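Local coordinates for protein ACDH-11, isoform b (Caenorhabditis elegans, PDB 4Y9J) that belongs to the acyl-CoA dehydrogenase family of flavoproteins and binds flavin-adenine dinucleotide in a four-chain assembly, at residues L24-P27 against Y28-D31; G58-I61 against T62-E66; A334-Y337 against S338-R341; W351-H354 against T355-A359. One frame throughout, in Å; residues are numbered along the deposited sequence.

Interaction 1 of 4, residues L24-P27 against Y28-D31; sequences LHNP and YKDD
The side-chain amide of N26 folds back over the turn that follows it and takes two backbone N-H groups on one oxygen. Its OD1 lies 2.9 Å from Y28 N, which sits in the amide's carbonyl plane, and 3.1 Å from K29 N, which stands about 49° above that plane on a nearly straight N-H path. With CG anti to the backbone N (chi1 -180°), the amide is carried forward to these two donors. Its other end is held too, since ND2 is hydrogen-bonded to D59 and to the carbonyl of S55 on helix 44-74. The extended K29 chain crosses this amide at a slant, CD resting 3.9 Å from N26 ND2. The turn is closed by D30 N, which donates to N26 O at 2.9 Å.

H25 and D30 meet at an angle, ring and carboxylate planes 40° apart, with H25 CB 3.8 Å from D30 CG. Neither polar end is used on the other: H25 NE2 bonds to D336, while D30 reaches R335 and T592 of the second subunit. A water bridges P27 O and D31 OD2; the D31 carboxylate also pairs with R328 and accepts L34 N. One asparagine oxygen gripping N-H groups two and three residues ahead, with a main-chain bond from residue i+4 to residue i, is typical of an Asx turn within an Asx motif, here in the loop leading to helix 34-41.

Interaction 2 of 4, residues G58-I61 against T62-E66; sequences GDRI and TSEVE
R60 and E64 form an i to i+4 salt bridge along helix 44-74, at a place where the helix widens into a pi-type turn. The main chain carries the evidence: R60 O accepts both E64 N and V65 N, the latter at 3.0 Å and in the carbonyl plane, and I61 O receives E66 N at 2.9 Å, again five residues on. The change from i+4 to i+5 bonding is thus shared by one carbonyl.

The tight side is apolar. I61 and V65 meet at a slant, CD1 of I61 standing 4.0 Å from V65 CB, and both are buried against S138, with L101 of helix 96-107 also touching V65. On the looser side are D59 and S63, both exposed. There a water links D59 OD1, which also holds N26, to T62 OG1, and the hydroxyl of S63 lies 2.9 Å from D59 O.

The charged pair lies between these two sides. R60 is extended from CG to NE, its CG anti to the backbone N (chi1 -164°), and runs beside E64 in the same direction. Salt bridges from NH1 to E108 and from NH2 to E107 give the guanidinium further carboxylate partners, which would be expected to balance its charge. R60 grips E64 OE1 side-on with NE at 2.9 Å and NH2 at 3.3 Å; OE1 lies within 1° of the guanidinium plane and is reached on its syn side, both nitrogens coming from the same face of the carboxylate.

Interaction 3 of 4, residues A334-Y337 against S338-R341; sequences ARDY and STKR. With FAD (flavin-adenine dinucleotide), chain C.
Aromatic and aliphatic packing joins Y337 to R341. The R341 chain lies alongside the tyrosine and points the same way, its CB 3.9 Å from the centroid of the Y337 ring and 21° off the normal, a CH-pi contact over one face. Farther out, R341 CD comes 3.4 Å from Y337 OH, and the guanidinium is turned only 15° from the ring plane.

Charged groups make two further contacts. R341 NE hydrogen-bonds FAD O2A at 2.7 Å, at the guanidinium edge; NH2 reaches O2A and, on the second phosphate, O2P only weakly. D336 and K340 are modelled as a salt bridge, but the bond from K340 NZ is weak and D336 OD2 less surely placed. D336 OD1 accepts from a water and H25.

Among backbone and hydroxyl bonds, S338 OG donates to R335 O at 2.6 Å and T339 OG1 to D336 O at 2.7 Å. After the i+4 bond of S338 N to A334 O, T339 N turns to D336 O (i+3); Y337 O accepts K340 N (i+3) and R341 N (i+4).

In the second subunit, K193 O accepts from R341 NH1 and K194 packs on R341. F421 meets the Y337 ring, and residues 334-341 run from the C-terminal end of helix 304-338 toward strand 342-343.

Interaction 4 of 4, residues W351-H354 against T355-A359; sequences WPLH and TTTLA. With FAD (flavin-adenine dinucleotide), chain C.
Two hydroxyls of a threonine triplet lie back over helix carbonyls that already hold backbone N-H groups. T357 OG1, set anti to its own carbonyl carbon (chi1 -51°), donates to L353 O at 2.7 Å, and T357 N meets the same oxygen at 3.2 Å. This hydroxyl also bonds N450 of the second subunit. T356 OG1 lies 3.2 Å from P352 O, which receives T356 N, but its proton has other acceptors within reach and its stronger partner is S522 of the second subunit. A water extends this polar edge by donating to P352 O and accepting from T355 OG1 at 2.7 Å.

On another side L358 crosses the H354 ring obliquely, one turn along the helix, while C420 touches both.

Toward the flavin-adenine dinucleotide, one face of the W351 indole looks onto the adenine, with N1A 4.0 Å above its plane and offset toward the rim. W351 CB is 3.9 Å from FAD C2A. The indole is steadied by a bond from NE1 to V343 O. W351 is the N-cap residue and W351 O accepts T355 N at 3.2 Å, so the arrangement is the N-terminal first turn of helix 352-383, forming part of the adenine end of the dinucleotide pocket.

In the fold
Interaction 1 touches both interaction 2 and interaction 3, while those two are about 11 Å apart at their nearest atoms; interaction 4 joins through interaction 3. N26 ND2 of interaction 1 lies 2.7 Å from D59 OD1 of interaction 2, a probable hydrogen bond, while H25 NE2 is 2.8 Å from D336 OD1 and D30 OD2 is 3.0 Å from R335 NH2 of interaction 3. Interactions 3 and 4, with centres about 12 Å apart, pack through A334 CB and L358 CD2 at 4.2 Å and share one flavin-adenine dinucleotide: the former at its phosphates, the latter at its adenine. Interaction 2 is remote from interaction 4, with nearest atoms about 17 Å apart. Interactions 1, 3 and 4 all touch the second subunit.

Interaction 1 of 4, residues L24-P27 against Y28-D31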
# COMPACT_ATOMS: atom_id res chain seq x y z
N LEU B 24 -24.64 -7.88 -15.69
CA LEU B 24 -25.40 -8.53 -14.64
C LEU B 24 -26.83 -8.11 -14.79
O LEU B 24 -27.24 -6.88 -14.66
CB LEU B 24 -24.90 -8.15 -13.25
CG LEU B 24 -25.68 -8.76 -12.10
CD1 LEU B 24 -25.53 -10.26 -12.16
CD2 LEU B 24 -25.27 -8.20 -10.74
N HIS B 25 -27.63 -9.11 -15.07
CA HIS B 25 -29.05 -8.86 -15.21
C HIS B 25 -29.76 -9.11 -13.88
O HIS B 25 -29.20 -9.77 -13.03
CB HIS B 25 -29.63 -9.79 -16.28
CG HIS B 25 -28.96 -9.66 -17.62
ND1 HIS B 25 -29.15 -8.58 -18.45
CD2 HIS B 25 -28.16 -10.52 -18.29
CE1 HIS B 25 -28.46 -8.76 -19.56
NE2 HIS B 25 -27.84 -9.92 -19.49
N ASN B 26 -30.98 -8.58 -13.72
CA ASN B 26 -31.80 -8.82 -12.51
C ASN B 26 -31.76 -10.30 -12.20
O ASN B 26 -32.26 -11.09 -13.03
CB ASN B 26 -33.25 -8.38 -12.79
CG ASN B 26 -34.17 -8.59 -11.58
OD1 ASN B 26 -34.20 -9.65 -10.99
ND2 ASN B 26 -34.92 -7.58 -11.23
N PRO B 27 -31.17 -10.72 -11.05
CA PRO B 27 -30.94 -12.12 -10.82
C PRO B 27 -32.20 -12.95 -10.49
O PRO B 27 -32.13 -14.15 -10.51
CB PRO B 27 -29.93 -12.13 -9.70
CG PRO B 27 -30.18 -10.89 -8.95
CD PRO B 27 -30.47 -9.93 -10.03
N TYR B 28 -33.30 -12.31 -10.16
CA TYR B 28 -34.52 -13.02 -9.94
C TYR B 28 -35.09 -13.32 -11.33
O TYR B 28 -35.34 -14.45 -11.66
CB TYR B 28 -35.53 -12.21 -9.13
CG TYR B 28 -36.74 -13.05 -8.87
CD1 TYR B 28 -36.70 -14.07 -7.96
CD2 TYR B 28 -37.88 -12.92 -9.64
CE1 TYR B 28 -37.80 -14.91 -7.77
CE2 TYR B 28 -38.96 -13.76 -9.46
CZ TYR B 28 -38.91 -14.76 -8.52
OH TYR B 28 -40.02 -15.59 -8.34
N LYS B 29 -35.23 -12.31 -12.17
CA LYS B 29 -35.82 -12.48 -13.50
C LYS B 29 -34.99 -13.37 -14.42
O LYS B 29 -35.51 -14.07 -15.22
CB LYS B 29 -35.98 -11.14 -14.18
CG LYS B 29 -37.08 -10.30 -13.55
CD LYS B 29 -37.13 -8.90 -14.14
CE LYS B 29 -38.16 -8.08 -13.41
NZ LYS B 29 -38.24 -6.72 -13.98
N ASP B 30 -33.67 -13.28 -14.29
CA ASP B 30 -32.75 -13.90 -15.19
C ASP B 30 -32.48 -15.31 -14.77
O ASP B 30 -31.88 -16.06 -15.59
CB ASP B 30 -31.44 -13.09 -15.22
CG ASP B 30 -30.50 -13.46 -16.41
OD1 ASP B 30 -30.85 -13.19 -17.60
OD2 ASP B 30 -29.40 -13.99 -16.12
N ASP B 31 -32.85 -15.69 -13.54
CA ASP B 31 -32.49 -17.05 -13.07
C ASP B 31 -33.31 -18.09 -13.88
O ASP B 31 -34.53 -17.95 -13.99
CB ASP B 31 -32.74 -17.26 -11.57
CG ASP B 31 -32.06 -18.54 -11.01
OD1 ASP B 31 -32.67 -19.64 -11.04
OD2 ASP B 31 -30.92 -18.44 -10.49
O HOH W 1 -29.98 -15.74 -9.96

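Interaction 2 of 4, residues G58-I61 against T62-E66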
# COMPACT_ATOMS: atom_id res chain seq x y z
N GLY B 58 -34.01 -7.78 -6.80
CA GLY B 58 -33.14 -7.99 -7.92
C GLY B 58 -32.72 -6.73 -8.64
O GLY B 58 -31.57 -6.66 -9.09
N ASP B 59 -33.60 -5.75 -8.76
CA ASP B 59 -33.22 -4.47 -9.34
C ASP B 59 -32.36 -3.66 -8.39
O ASP B 59 -31.48 -2.87 -8.81
CB ASP B 59 -34.40 -3.63 -9.72
CG ASP B 59 -35.20 -4.20 -10.89
OD1 ASP B 59 -34.68 -4.94 -11.77
OD2 ASP B 59 -36.39 -3.83 -10.95
N ARG B 60 -32.57 -3.86 -7.10
CA ARG B 60 -31.69 -3.24 -6.13
C ARG B 60 -30.30 -3.83 -6.17
O ARG B 60 -29.30 -3.13 -5.92
CB ARG B 60 -32.26 -3.35 -4.75
CG ARG B 60 -31.58 -2.41 -3.78
CD ARG B 60 -32.10 -2.46 -2.34
NE ARG B 60 -31.60 -1.28 -1.62
CZ ARG B 60 -32.03 -0.81 -0.46
NH1 ARG B 60 -32.95 -1.42 0.27
NH2 ARG B 60 -31.48 0.27 0.00
N ILE B 61 -30.20 -5.13 -6.45
CA ILE B 61 -28.92 -5.79 -6.59
C ILE B 61 -28.14 -5.13 -7.76
O ILE B 61 -26.97 -4.81 -7.60
CB ILE B 61 -29.03 -7.31 -6.85
CG1 ILE B 61 -29.73 -8.09 -5.73
CG2 ILE B 61 -27.71 -7.95 -7.19
CD1 ILE B 61 -29.04 -8.10 -4.44
N THR B 62 -28.77 -4.99 -8.92
CA THR B 62 -28.06 -4.51 -10.09
C THR B 62 -27.77 -2.99 -9.97
O THR B 62 -26.68 -2.55 -10.30
CB THR B 62 -28.80 -4.77 -11.41
OG1 THR B 62 -30.10 -4.15 -11.39
CG2 THR B 62 -28.89 -6.31 -11.70
N SER B 63 -28.70 -2.26 -9.40
CA SER B 63 -28.57 -0.82 -9.30
C SER B 63 -27.70 -0.36 -8.14
O SER B 63 -27.20 0.74 -8.22
CB SER B 63 -29.93 -0.16 -9.25
OG SER B 63 -30.54 -0.30 -7.98
N GLU B 64 -27.57 -1.14 -7.06
CA GLU B 64 -26.93 -0.68 -5.80
C GLU B 64 -26.03 -1.70 -5.13
O GLU B 64 -24.84 -1.43 -4.87
CB GLU B 64 -27.93 -0.14 -4.79
CG GLU B 64 -27.31 0.50 -3.55
CD GLU B 64 -28.32 0.95 -2.52
OE1 GLU B 64 -29.50 0.49 -2.61
OE2 GLU B 64 -27.95 1.78 -1.64
N VAL B 65 -26.53 -2.90 -4.87
CA VAL B 65 -25.82 -3.80 -3.97
C VAL B 65 -24.55 -4.27 -4.63
O VAL B 65 -23.52 -4.30 -3.99
CB VAL B 65 -26.66 -5.03 -3.52
CG1 VAL B 65 -25.89 -5.87 -2.55
CG2 VAL B 65 -27.99 -4.56 -2.89
N GLU B 66 -24.62 -4.70 -5.90
CA GLU B 66 -23.41 -5.16 -6.58
C GLU B 66 -22.20 -4.17 -6.41
O GLU B 66 -21.09 -4.61 -6.17
CB GLU B 66 -23.76 -5.46 -8.03
CG GLU B 66 -22.60 -5.80 -8.91
CD GLU B 66 -22.02 -7.20 -8.70
OE1 GLU B 66 -22.40 -7.98 -7.79
OE2 GLU B 66 -21.12 -7.53 -9.47
O HOH W 2 -32.05 -5.20 -13.04
O HOH W 3 -29.87 2.82 -0.22

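Interaction 3 of 4, residues A334-Y337 against S338-R341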
# COMPACT_ATOMS: atom_id res chain seq x y z
N ALA B 334 -21.09 -15.60 -17.60
CA ALA B 334 -20.45 -16.27 -18.75
C ALA B 334 -21.42 -16.39 -19.88
O ALA B 334 -21.08 -16.10 -21.06
CB ALA B 334 -19.89 -17.62 -18.31
N ARG B 335 -22.66 -16.79 -19.62
CA ARG B 335 -23.57 -16.83 -20.72
C ARG B 335 -23.87 -15.48 -21.41
O ARG B 335 -23.97 -15.43 -22.64
CB ARG B 335 -24.89 -17.59 -20.44
CG ARG B 335 -25.91 -16.81 -19.69
CD ARG B 335 -27.14 -17.67 -19.36
NE ARG B 335 -28.14 -16.84 -18.69
CZ ARG B 335 -29.39 -17.20 -18.47
NH1 ARG B 335 -29.85 -18.37 -18.88
NH2 ARG B 335 -30.22 -16.35 -17.87
N ASP B 336 -23.98 -14.41 -20.64
CA ASP B 336 -24.12 -13.12 -21.25
C ASP B 336 -22.89 -12.70 -22.11
O ASP B 336 -23.03 -12.17 -23.19
CB ASP B 336 -24.36 -12.07 -20.19
CG ASP B 336 -24.55 -10.74 -20.78
OD1 ASP B 336 -25.64 -10.47 -21.20
OD2 ASP B 336 -23.61 -9.92 -20.75
N TYR B 337 -21.72 -12.93 -21.58
CA TYR B 337 -20.48 -12.65 -22.32
C TYR B 337 -20.42 -13.41 -23.63
O TYR B 337 -19.98 -12.85 -24.64
CB TYR B 337 -19.30 -12.98 -21.48
CG TYR B 337 -17.98 -12.50 -22.05
CD1 TYR B 337 -17.70 -11.13 -22.17
CD2 TYR B 337 -16.99 -13.40 -22.37
CE1 TYR B 337 -16.46 -10.70 -22.66
CE2 TYR B 337 -15.73 -12.98 -22.79
CZ TYR B 337 -15.48 -11.65 -22.96
OH TYR B 337 -14.27 -11.23 -23.44
N SER B 338 -20.94 -14.66 -23.61
CA SER B 338 -20.96 -15.47 -24.82
C SER B 338 -21.71 -14.86 -25.99
O SER B 338 -21.44 -15.20 -27.15
CB SER B 338 -21.46 -16.88 -24.54
OG SER B 338 -22.86 -16.97 -24.45
N THR B 339 -22.68 -13.98 -25.71
CA THR B 339 -23.42 -13.30 -26.76
C THR B 339 -22.68 -12.09 -27.32
O THR B 339 -23.11 -11.48 -28.24
CB THR B 339 -24.82 -12.80 -26.29
OG1 THR B 339 -24.67 -11.77 -25.31
CG2 THR B 339 -25.65 -13.95 -25.72
N LYS B 340 -21.57 -11.71 -26.70
CA LYS B 340 -20.85 -10.48 -27.01
C LYS B 340 -19.40 -10.72 -27.51
O LYS B 340 -18.81 -9.83 -28.11
CB LYS B 340 -20.66 -9.67 -25.70
CG LYS B 340 -21.79 -8.78 -25.28
CD LYS B 340 -21.34 -8.11 -24.01
CE LYS B 340 -22.08 -8.66 -22.83
NZ LYS B 340 -23.39 -7.99 -22.74
N ARG B 341 -18.82 -11.87 -27.21
CA ARG B 341 -17.39 -12.11 -27.50
C ARG B 341 -17.31 -12.91 -28.78
O ARG B 341 -17.77 -14.02 -28.79
CB ARG B 341 -16.72 -12.88 -26.36
CG ARG B 341 -15.22 -13.10 -26.51
CD ARG B 341 -14.40 -11.83 -26.80
NE ARG B 341 -12.94 -12.12 -26.86
CZ ARG B 341 -11.94 -11.23 -27.10
NH1 ARG B 341 -12.16 -9.92 -27.27
NH2 ARG B 341 -10.66 -11.65 -27.15
PA FAD C . -10.91 -15.57 -25.71
O1A FAD C . -10.52 -16.36 -27.01
O2A FAD C . -11.67 -14.25 -25.91
O5B FAD C . -11.94 -16.40 -24.75
C5B FAD C . -11.64 -17.73 -24.40
C4B FAD C . -12.97 -18.43 -24.33
O4B FAD C . -13.41 -18.46 -25.71
C3B FAD C . -12.75 -19.85 -23.82
O3B FAD C . -13.94 -20.43 -23.23
C2B FAD C . -12.37 -20.57 -25.11
O2B FAD C . -12.69 -21.95 -25.08
C1B FAD C . -13.37 -19.89 -26.04
N9A FAD C . -13.03 -20.15 -27.45
C8A FAD C . -12.11 -19.45 -28.19
N7A FAD C . -12.12 -19.97 -29.48
C5A FAD C . -13.07 -21.00 -29.53
C6A FAD C . -13.59 -21.94 -30.54
N6A FAD C . -13.04 -21.84 -31.76
N1A FAD C . -14.57 -22.81 -30.20
C2A FAD C . -15.11 -22.90 -28.97
N3A FAD C . -14.67 -22.07 -27.99
C4A FAD C . -13.68 -21.13 -28.19
N1 FAD C . -0.46 -13.79 -24.56
C2 FAD C . 0.66 -13.49 -25.24
O2 FAD C . 0.62 -13.53 -26.47
N3 FAD C . 1.81 -13.23 -24.63
C4 FAD C . 1.93 -13.15 -23.32
O4 FAD C . 2.99 -12.84 -22.74
C4X FAD C . 0.74 -13.44 -22.48
N5 FAD C . 0.73 -13.33 -21.12
C5X FAD C . -0.38 -13.68 -20.38
C6 FAD C . -0.40 -13.61 -18.98
C7 FAD C . -1.58 -13.96 -18.28
C7M FAD C . -1.58 -13.93 -16.80
C8 FAD C . -2.78 -14.35 -19.02
C8M FAD C . -4.06 -14.73 -18.28
C9 FAD C . -2.78 -14.41 -20.40
C9A FAD C . -1.63 -14.07 -21.11
N10 FAD C . -1.62 -14.07 -22.48
C10 FAD C . -0.47 -13.77 -23.22
C1' FAD C . -2.87 -14.35 -23.18
C2' FAD C . -3.38 -15.76 -23.33
O2' FAD C . -2.57 -16.52 -24.26
C3' FAD C . -4.85 -15.54 -23.72
O3' FAD C . -5.63 -15.15 -22.58
C4' FAD C . -5.38 -16.87 -24.15
O4' FAD C . -4.72 -17.20 -25.39
C5' FAD C . -6.92 -16.79 -24.23
O5' FAD C . -7.25 -15.82 -25.24
P FAD C . -8.26 -14.58 -24.87
O1P FAD C . -7.80 -13.96 -23.56
O2P FAD C . -8.31 -13.69 -26.12
O3P FAD C . -9.64 -15.40 -24.65
O HOH W 4 -26.68 -8.65 -22.82

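Interaction 4 of 4, residues W351-H354 against T355-A359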
# COMPACT_ATOMS: atom_id res chain seq x y z
N TRP B 351 -21.02 -21.50 -30.69
CA TRP B 351 -20.12 -22.63 -30.82
C TRP B 351 -20.59 -23.79 -29.93
O TRP B 351 -20.61 -23.68 -28.71
CB TRP B 351 -18.68 -22.20 -30.50
CG TRP B 351 -18.07 -21.32 -31.56
CD1 TRP B 351 -17.68 -20.03 -31.44
CD2 TRP B 351 -17.79 -21.70 -32.90
NE1 TRP B 351 -17.20 -19.56 -32.65
CE2 TRP B 351 -17.24 -20.58 -33.55
CE3 TRP B 351 -17.95 -22.90 -33.62
CZ2 TRP B 351 -16.84 -20.61 -34.88
CZ3 TRP B 351 -17.57 -22.93 -34.91
CH2 TRP B 351 -17.02 -21.79 -35.54
N PRO B 352 -20.89 -24.94 -30.54
CA PRO B 352 -21.38 -26.08 -29.79
C PRO B 352 -20.53 -26.57 -28.60
O PRO B 352 -21.10 -26.97 -27.57
CB PRO B 352 -21.42 -27.17 -30.81
CG PRO B 352 -21.70 -26.47 -32.09
CD PRO B 352 -20.94 -25.16 -31.98
N LEU B 353 -19.22 -26.53 -28.73
CA LEU B 353 -18.36 -26.92 -27.61
C LEU B 353 -18.50 -25.98 -26.41
O LEU B 353 -18.42 -26.42 -25.25
CB LEU B 353 -16.89 -26.96 -28.07
CG LEU B 353 -15.83 -27.37 -27.05
CD1 LEU B 353 -16.03 -28.74 -26.41
CD2 LEU B 353 -14.52 -27.32 -27.82
N HIS B 354 -18.74 -24.69 -26.66
CA HIS B 354 -18.94 -23.75 -25.60
C HIS B 354 -20.26 -24.03 -24.88
O HIS B 354 -20.31 -24.01 -23.65
CB HIS B 354 -18.90 -22.30 -26.09
CG HIS B 354 -18.52 -21.32 -24.99
ND1 HIS B 354 -19.40 -20.40 -24.45
CD2 HIS B 354 -17.32 -21.04 -24.46
CE1 HIS B 354 -18.77 -19.65 -23.57
NE2 HIS B 354 -17.50 -20.03 -23.54
N THR B 355 -21.32 -24.31 -25.63
CA THR B 355 -22.62 -24.62 -25.00
C THR B 355 -22.66 -26.02 -24.35
O THR B 355 -23.32 -26.21 -23.33
CB THR B 355 -23.83 -24.31 -25.93
OG1 THR B 355 -23.62 -24.74 -27.27
CG2 THR B 355 -24.02 -22.81 -25.97
N THR B 356 -21.87 -26.97 -24.86
CA THR B 356 -21.74 -28.24 -24.16
C THR B 356 -21.13 -28.05 -22.79
O THR B 356 -21.63 -28.65 -21.84
CB THR B 356 -20.88 -29.23 -24.95
OG1 THR B 356 -21.66 -29.69 -26.03
CG2 THR B 356 -20.42 -30.44 -24.10
N THR B 357 -20.08 -27.25 -22.68
CA THR B 357 -19.39 -26.98 -21.42
C THR B 357 -20.32 -26.29 -20.41
O THR B 357 -20.47 -26.74 -19.26
CB THR B 357 -18.11 -26.14 -21.72
OG1 THR B 357 -17.36 -26.80 -22.75
CG2 THR B 357 -17.29 -25.94 -20.54
N LEU B 358 -20.99 -25.22 -20.84
CA LEU B 358 -21.95 -24.53 -20.00
C LEU B 358 -23.18 -25.35 -19.67
O LEU B 358 -23.70 -25.21 -18.60
CB LEU B 358 -22.39 -23.19 -20.63
CG LEU B 358 -21.40 -22.04 -20.59
CD1 LEU B 358 -21.93 -21.00 -21.57
CD2 LEU B 358 -21.21 -21.51 -19.19
N ALA B 359 -23.66 -26.18 -20.60
CA ALA B 359 -24.86 -26.92 -20.34
C ALA B 359 -24.63 -27.85 -19.17
O ALA B 359 -25.48 -28.00 -18.34
CB ALA B 359 -25.37 -27.65 -21.55
PA FAD C . -10.91 -15.57 -25.71
O1A FAD C . -10.52 -16.36 -27.01
O2A FAD C . -11.67 -14.25 -25.91
O5B FAD C . -11.94 -16.40 -24.75
C5B FAD C . -11.64 -17.73 -24.40
C4B FAD C . -12.97 -18.43 -24.33
O4B FAD C . -13.41 -18.46 -25.71
C3B FAD C . -12.75 -19.85 -23.82
O3B FAD C . -13.94 -20.43 -23.23
C2B FAD C . -12.37 -20.57 -25.11
O2B FAD C . -12.69 -21.95 -25.08
C1B FAD C . -13.37 -19.89 -26.04
N9A FAD C . -13.03 -20.15 -27.45
C8A FAD C . -12.11 -19.45 -28.19
N7A FAD C . -12.12 -19.97 -29.48
C5A FAD C . -13.07 -21.00 -29.53
C6A FAD C . -13.59 -21.94 -30.54
N6A FAD C . -13.04 -21.84 -31.76
N1A FAD C . -14.57 -22.81 -30.20
C2A FAD C . -15.11 -22.90 -28.97
N3A FAD C . -14.67 -22.07 -27.99
C4A FAD C . -13.68 -21.13 -28.19
N1 FAD C . -0.46 -13.79 -24.56
C2 FAD C . 0.66 -13.49 -25.24
O2 FAD C . 0.62 -13.53 -26.47
N3 FAD C . 1.81 -13.23 -24.63
C4 FAD C . 1.93 -13.15 -23.32
O4 FAD C . 2.99 -12.84 -22.74
C4X FAD C . 0.74 -13.44 -22.48
N5 FAD C . 0.73 -13.33 -21.12
C5X FAD C . -0.38 -13.68 -20.38
C6 FAD C . -0.40 -13.61 -18.98
C7 FAD C . -1.58 -13.96 -18.28
C7M FAD C . -1.58 -13.93 -16.80
C8 FAD C . -2.78 -14.35 -19.02
C8M FAD C . -4.06 -14.73 -18.28
C9 FAD C . -2.78 -14.41 -20.40
C9A FAD C . -1.63 -14.07 -21.11
N10 FAD C . -1.62 -14.07 -22.48
C10 FAD C . -0.47 -13.77 -23.22
C1' FAD C . -2.87 -14.35 -23.18
C2' FAD C . -3.38 -15.76 -23.33
O2' FAD C . -2.57 -16.52 -24.26
C3' FAD C . -4.85 -15.54 -23.72
O3' FAD C . -5.63 -15.15 -22.58
C4' FAD C . -5.38 -16.87 -24.15
O4' FAD C . -4.72 -17.20 -25.39
C5' FAD C . -6.92 -16.79 -24.23
O5' FAD C . -7.25 -15.82 -25.24
P FAD C . -8.26 -14.58 -24.87
O1P FAD C . -7.80 -13.96 -23.56
O2P FAD C . -8.31 -13.69 -26.12
O3P FAD C . -9.64 -15.40 -24.65
O HOH W 5 -23.74 -27.39 -27.64